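Local atomic coordinates of FMN-binding protein (Syntrophomonas wolfei subsp. wolfei, PDB entry 3IN6), a protein that binds flavin mononucleotide as a flavoprotein, probably of the FMN-binding split-barrel kind, though its reaction is not established. Residues Ala47-Leu52 with Ile60-Phe65; Glu53-Asp58 with Gly109-Arg114. All blocks are in the same frame, centred on the assembly; numbering follows the deposited sequence.

The two contacts lie about 12 Å apart between centres, and their segments alternate along the chain: 47-52, 53-58, 60-65, then 109-114 on helix 110-120. Strands 52-55 and 59-64, neighbours in the antiparallel sheet, serve both. Interaction 1 sits where strand 44-48 gives way to strand 52-55 and holds a flavin; interaction 2 ties the following residues of strand 52-55 to helix 110-120. Ile-61 links the two: its N lies 2.8 Å from Glu-53 O, a probable hydrogen bond, and its side chain packs on Tyr-111 and Arg-114. The strand that borders the flavin is thus also the strand on which the helix rests.

Interaction 1 (Ala47-Leu52 with Ile60-Phe65); sequences AVISVL and IICARF. With FMN (flavin mononucleotide), chain C.
Leu-52 and Cys-62 form an antiparallel, non-hydrogen-bonded pair, their CA atoms 4.6 Å apart, at the point where segment 47-52 joins the edge of strand 59-64. The hydrogen bond between the backbones follows just beyond, from Ala-63 N to Val-51 O (3.1 Å, 168° at the hydrogen), and the CA-H groups of Cys-62 and Leu-52 lean on the carbonyl oxygens of Val-51 and Ile-61. Val-51 bonds in both directions, its O to the strand and its N to the flavin.

Leu-52 CD2 presses against Cys-62 CB at 3.4 Å, a tight contact. Cys-62 turns SG away from its own backbone N (chi1 160°), which brings it to Ile-49 CG2, 3.7 Å off. Val-51 spreads its two methyls over different partners: CG1 meets Ala-63 CB at 3.5 Å, whereas CG2 comes to the edge of the Phe-65 ring, 3.8 Å from CE1, the two side chains crossing at about a right angle.

The isoalloxazine is held along its polar edge by backbone atoms of both segments: Val-51 N gives to O4 (2.7 Å), Ser-50 N to N5, and Phe-65 N to O2, while flavin N3 gives to Ala-63 O (2.9 Å). Phe-65 lays a ring face over the pyrimidine end, and Ile-49 CD1 comes to the opposite face, so the flavin is clamped between an aromatic ring and a methyl. Val-48 CG1 touches the dimethylbenzene end, and Val-48 O accepts from the ribityl O2'. Leu-145 and Arg-97 of the second subunit also bond the cofactor. An FMN site at a dimer interface, read largely by main-chain atoms, is consistent with the FMN-binding split-barrel fold.

Interaction 2 (Glu53-Asp58 with Gly109-Arg114); sequences EMIGDD and GEYFDR
The guanidinium of Arg-114 meets Glu-53 OE2 at its edge, nearly in its own plane, and the ring of Tyr-111 likewise receives Ile-55 CD1 at its edge. The tyrosine ring has the carboxylate atom Glu-110 OE2 over one face, 4.1 Å above the plane and displaced from the ring centre. Arg-114 bonds one oxygen, Glu-53 OE2, with two nitrogens of one side, NE (2.7 Å) and NH2 (2.9 Å), forming a salt bridge. The oxygen is met on its syn side, about 20° out of the carboxylate plane, and the two flat groups are turned 58° against each other. Glu-53 reaches across as an extended chain, while Arg-114 bends at chi2 (64°), which brings NE round to the carboxylate. The other oxygen, OE1, has a second charged partner in Arg-118, so one acid serves two arginines of the same helix. A leucine in place of Glu-53 would probably leave both arginines without this counter-charge and set the Arg-114 guanidinium free to turn. Beside the salt bridge, Ile-55 CD1 lies 4.0 Å from Tyr-111 CD1, a looser apolar touch. The contact joins strand 52-55, an outermost strand of the sheet within this chain, to the N-terminal part of helix 110-120, whose N-cap position is Gly-109; all four touching side chains also pack on Ile-61 of strand 59-64, and the neighbouring Met-54, present as selenomethionine, packs on Leu-19 and Arg-23 of helix 2-28.

Interaction 1 (Ala47-Leu52 with Ile60-Phe65)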
# COMPACT_ATOMS: atom_id res chain seq x y z
N ALA A 47 -0.48 -4.82 3.70
CA ALA A 47 -1.26 -5.16 4.88
C ALA A 47 -1.47 -3.91 5.72
O ALA A 47 -0.63 -2.99 5.71
CB ALA A 47 -0.53 -6.24 5.70
N VAL A 48 -2.60 -3.88 6.43
CA VAL A 48 -2.88 -2.79 7.36
C VAL A 48 -2.03 -3.00 8.62
O VAL A 48 -2.05 -4.07 9.23
CB VAL A 48 -4.37 -2.73 7.73
CG1 VAL A 48 -4.61 -1.63 8.73
CG2 VAL A 48 -5.22 -2.51 6.46
N ILE A 49 -1.26 -1.97 8.99
CA ILE A 49 -0.34 -2.01 10.13
C ILE A 49 -0.31 -0.66 10.83
O ILE A 49 0.29 0.30 10.29
CB ILE A 49 1.12 -2.32 9.64
CG1 ILE A 49 1.16 -3.64 8.86
CG2 ILE A 49 2.09 -2.37 10.81
CD1 ILE A 49 0.61 -4.87 9.62
N SER A 50 -0.93 -0.55 12.00
CA SER A 50 -0.95 0.73 12.72
C SER A 50 -0.28 0.77 14.13
O SER A 50 -0.20 1.86 14.70
CB SER A 50 -2.39 1.26 12.82
OG SER A 50 -3.16 0.47 13.70
N VAL A 51 0.15 -0.36 14.71
CA VAL A 51 0.83 -0.28 16.03
C VAL A 51 2.29 0.10 15.78
O VAL A 51 3.21 -0.75 15.80
CB VAL A 51 0.71 -1.57 16.85
CG1 VAL A 51 1.35 -1.36 18.23
CG2 VAL A 51 -0.75 -1.94 17.02
N LEU A 52 2.50 1.40 15.55
CA LEU A 52 3.81 1.94 15.14
C LEU A 52 4.30 3.15 15.92
O LEU A 52 3.50 3.90 16.50
CB LEU A 52 3.72 2.47 13.70
CG LEU A 52 3.32 1.59 12.54
CD1 LEU A 52 3.32 2.48 11.30
CD2 LEU A 52 4.29 0.41 12.38
N ILE A 60 11.72 3.36 12.62
CA ILE A 60 10.30 3.06 12.83
C ILE A 60 10.28 1.69 13.50
O ILE A 60 10.99 0.77 13.08
CB ILE A 60 9.43 3.06 11.55
CG1 ILE A 60 9.26 4.47 11.00
CG2 ILE A 60 8.02 2.52 11.85
CD1 ILE A 60 8.66 4.49 9.60
N ILE A 61 9.53 1.59 14.59
CA ILE A 61 9.33 0.32 15.28
C ILE A 61 7.87 -0.04 15.14
O ILE A 61 6.98 0.82 15.06
CB ILE A 61 9.82 0.28 16.75
CG1 ILE A 61 9.11 1.31 17.63
CG2 ILE A 61 11.33 0.48 16.84
CD1 ILE A 61 9.27 1.02 19.13
N CYS A 62 7.63 -1.33 15.15
CA CYS A 62 6.33 -1.85 14.83
C CYS A 62 6.09 -3.16 15.58
O CYS A 62 7.00 -4.01 15.66
CB CYS A 62 6.40 -2.05 13.32
SG CYS A 62 5.28 -3.13 12.57
N ALA A 63 4.88 -3.30 16.12
CA ALA A 63 4.50 -4.52 16.82
C ALA A 63 4.08 -5.56 15.79
O ALA A 63 3.25 -5.28 14.94
CB ALA A 63 3.35 -4.25 17.76
N ARG A 64 4.66 -6.75 15.86
CA ARG A 64 4.23 -7.81 14.98
C ARG A 64 3.45 -8.86 15.78
O ARG A 64 4.02 -9.60 16.59
CB ARG A 64 5.41 -8.40 14.22
CG ARG A 64 4.99 -9.35 13.10
CD ARG A 64 5.01 -10.76 13.60
NE ARG A 64 4.27 -11.71 12.78
CZ ARG A 64 4.51 -13.01 12.78
NH1 ARG A 64 5.49 -13.51 13.53
NH2 ARG A 64 3.80 -13.83 12.02
N PHE A 65 2.13 -8.87 15.57
CA PHE A 65 1.23 -9.82 16.21
C PHE A 65 0.44 -10.66 15.18
O PHE A 65 0.12 -11.81 15.46
CB PHE A 65 0.32 -9.15 17.24
CG PHE A 65 -0.52 -8.02 16.71
CD1 PHE A 65 -0.02 -6.72 16.68
CD2 PHE A 65 -1.83 -8.24 16.29
CE1 PHE A 65 -0.81 -5.66 16.21
CE2 PHE A 65 -2.63 -7.19 15.82
CZ PHE A 65 -2.12 -5.90 15.78
N1 FMN C . -0.96 -6.53 12.47
C2 FMN C . 0.31 -6.38 12.99
O2 FMN C . 1.07 -7.35 13.04
N3 FMN C . 0.73 -5.13 13.44
C4 FMN C . -0.12 -4.04 13.39
O4 FMN C . 0.29 -2.94 13.82
C4A FMN C . -1.42 -4.19 12.88
N5 FMN C . -2.30 -3.12 12.83
C5A FMN C . -3.59 -3.26 12.31
C6 FMN C . -4.44 -2.15 12.26
C7 FMN C . -5.74 -2.29 11.76
C7M FMN C . -6.63 -1.09 11.72
C8 FMN C . -6.18 -3.53 11.28
C8M FMN C . -7.57 -3.69 10.72
C9 FMN C . -5.32 -4.64 11.32
C9A FMN C . -4.02 -4.51 11.85
N10 FMN C . -3.13 -5.60 11.90
C10 FMN C . -1.84 -5.45 12.42
C1' FMN C . -3.55 -6.97 11.42
C2' FMN C . -3.06 -7.30 10.01
O2' FMN C . -3.45 -6.30 9.10
C3' FMN C . -3.60 -8.68 9.60
O3' FMN C . -2.93 -9.66 10.37
C4' FMN C . -3.45 -8.98 8.11
O4' FMN C . -4.20 -10.13 7.78
C5' FMN C . -2.01 -9.23 7.70
O5' FMN C . -1.94 -9.43 6.31
P FMN C . -0.79 -10.34 5.63
O1P FMN C . -1.01 -11.80 5.93
O2P FMN C . 0.60 -9.96 6.10
O3P FMN C . -1.00 -10.12 4.16

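Interaction 2 (Glu53-Asp58 with Gly109-Arg114)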
# COMPACT_ATOMS: atom_id res chain seq x y z
N GLU A 53 5.60 3.37 15.81
CA GLU A 53 6.24 4.54 16.41
C GLU A 53 7.54 4.89 15.68
O GLU A 53 8.39 4.00 15.41
CB GLU A 53 6.51 4.28 17.89
CG GLU A 53 7.06 5.49 18.62
CD GLU A 53 7.10 5.28 20.13
OE1 GLU A 53 6.36 4.42 20.64
OE2 GLU A 53 7.84 6.01 20.79
N MSE A 54 7.68 6.16 15.32
CA MSE A 54 8.90 6.68 14.70
C MSE A 54 9.75 7.31 15.81
O MSE A 54 9.23 8.08 16.63
CB MSE A 54 8.59 7.67 13.59
CG MSE A 54 9.75 8.49 13.11
SE MSE A 54 9.19 9.44 11.52
CE MSE A 54 10.70 10.67 11.28
N ILE A 55 11.02 6.91 15.86
CA ILE A 55 11.99 7.36 16.87
C ILE A 55 13.10 8.09 16.12
O ILE A 55 13.66 7.58 15.15
CB ILE A 55 12.56 6.14 17.66
CG1 ILE A 55 11.44 5.37 18.36
CG2 ILE A 55 13.61 6.58 18.66
CD1 ILE A 55 11.83 3.99 18.83
N GLY A 56 13.41 9.31 16.57
CA GLY A 56 14.43 10.13 15.94
C GLY A 56 14.01 10.50 14.53
O GLY A 56 12.84 10.86 14.28
N ASP A 57 14.98 10.42 13.62
CA ASP A 57 14.80 10.71 12.21
C ASP A 57 15.11 9.49 11.35
O ASP A 57 14.98 9.57 10.12
CB ASP A 57 15.79 11.80 11.78
CG ASP A 57 15.49 13.17 12.40
OD1 ASP A 57 14.32 13.47 12.72
OD2 ASP A 57 16.44 13.97 12.54
N ASP A 58 15.53 8.39 11.98
CA ASP A 58 15.99 7.22 11.24
C ASP A 58 15.31 5.89 11.59
O ASP A 58 15.64 4.88 10.99
CB ASP A 58 17.51 7.10 11.44
CG ASP A 58 17.93 7.14 12.91
OD1 ASP A 58 17.23 6.55 13.76
OD2 ASP A 58 18.95 7.78 13.22
N GLY A 109 14.38 -5.96 24.90
CA GLY A 109 15.15 -4.73 24.80
C GLY A 109 14.29 -3.48 24.81
O GLY A 109 13.06 -3.57 24.86
N GLU A 110 14.94 -2.33 24.75
CA GLU A 110 14.26 -1.04 24.78
C GLU A 110 13.14 -0.90 23.73
O GLU A 110 12.04 -0.45 24.04
CB GLU A 110 15.27 0.12 24.66
CG GLU A 110 16.09 0.13 23.37
CD GLU A 110 17.05 1.30 23.27
OE1 GLU A 110 17.13 2.11 24.22
OE2 GLU A 110 17.72 1.42 22.21
N TYR A 111 13.42 -1.30 22.50
CA TYR A 111 12.42 -1.22 21.42
C TYR A 111 11.20 -2.08 21.70
O TYR A 111 10.07 -1.63 21.55
CB TYR A 111 13.02 -1.66 20.10
CG TYR A 111 14.12 -0.79 19.55
CD1 TYR A 111 13.90 0.56 19.27
CD2 TYR A 111 15.36 -1.34 19.24
CE1 TYR A 111 14.90 1.35 18.73
CE2 TYR A 111 16.36 -0.56 18.70
CZ TYR A 111 16.13 0.78 18.44
OH TYR A 111 17.16 1.53 17.90
N PHE A 112 11.45 -3.33 22.10
CA PHE A 112 10.39 -4.28 22.42
C PHE A 112 9.51 -3.73 23.54
O PHE A 112 8.28 -3.73 23.45
CB PHE A 112 11.00 -5.62 22.82
CG PHE A 112 9.99 -6.70 23.08
CD1 PHE A 112 9.52 -7.49 22.04
CD2 PHE A 112 9.53 -6.94 24.35
CE1 PHE A 112 8.59 -8.49 22.28
CE2 PHE A 112 8.59 -7.95 24.59
CZ PHE A 112 8.13 -8.72 23.56
N ASP A 113 10.16 -3.26 24.61
CA ASP A 113 9.46 -2.68 25.75
C ASP A 113 8.63 -1.47 25.33
O ASP A 113 7.48 -1.31 25.72
CB ASP A 113 10.46 -2.28 26.84
CG ASP A 113 11.12 -3.49 27.53
OD1 ASP A 113 10.67 -4.65 27.34
OD2 ASP A 113 12.09 -3.26 28.28
N ARG A 114 9.23 -0.61 24.52
CA ARG A 114 8.56 0.59 24.03
C ARG A 114 7.29 0.24 23.23
O ARG A 114 6.21 0.73 23.54
CB ARG A 114 9.53 1.37 23.15
CG ARG A 114 9.03 2.70 22.64
CD ARG A 114 8.76 3.68 23.77
NE ARG A 114 8.40 4.99 23.24
CZ ARG A 114 8.11 6.05 23.99
NH1 ARG A 114 8.14 5.99 25.32
NH2 ARG A 114 7.79 7.19 23.39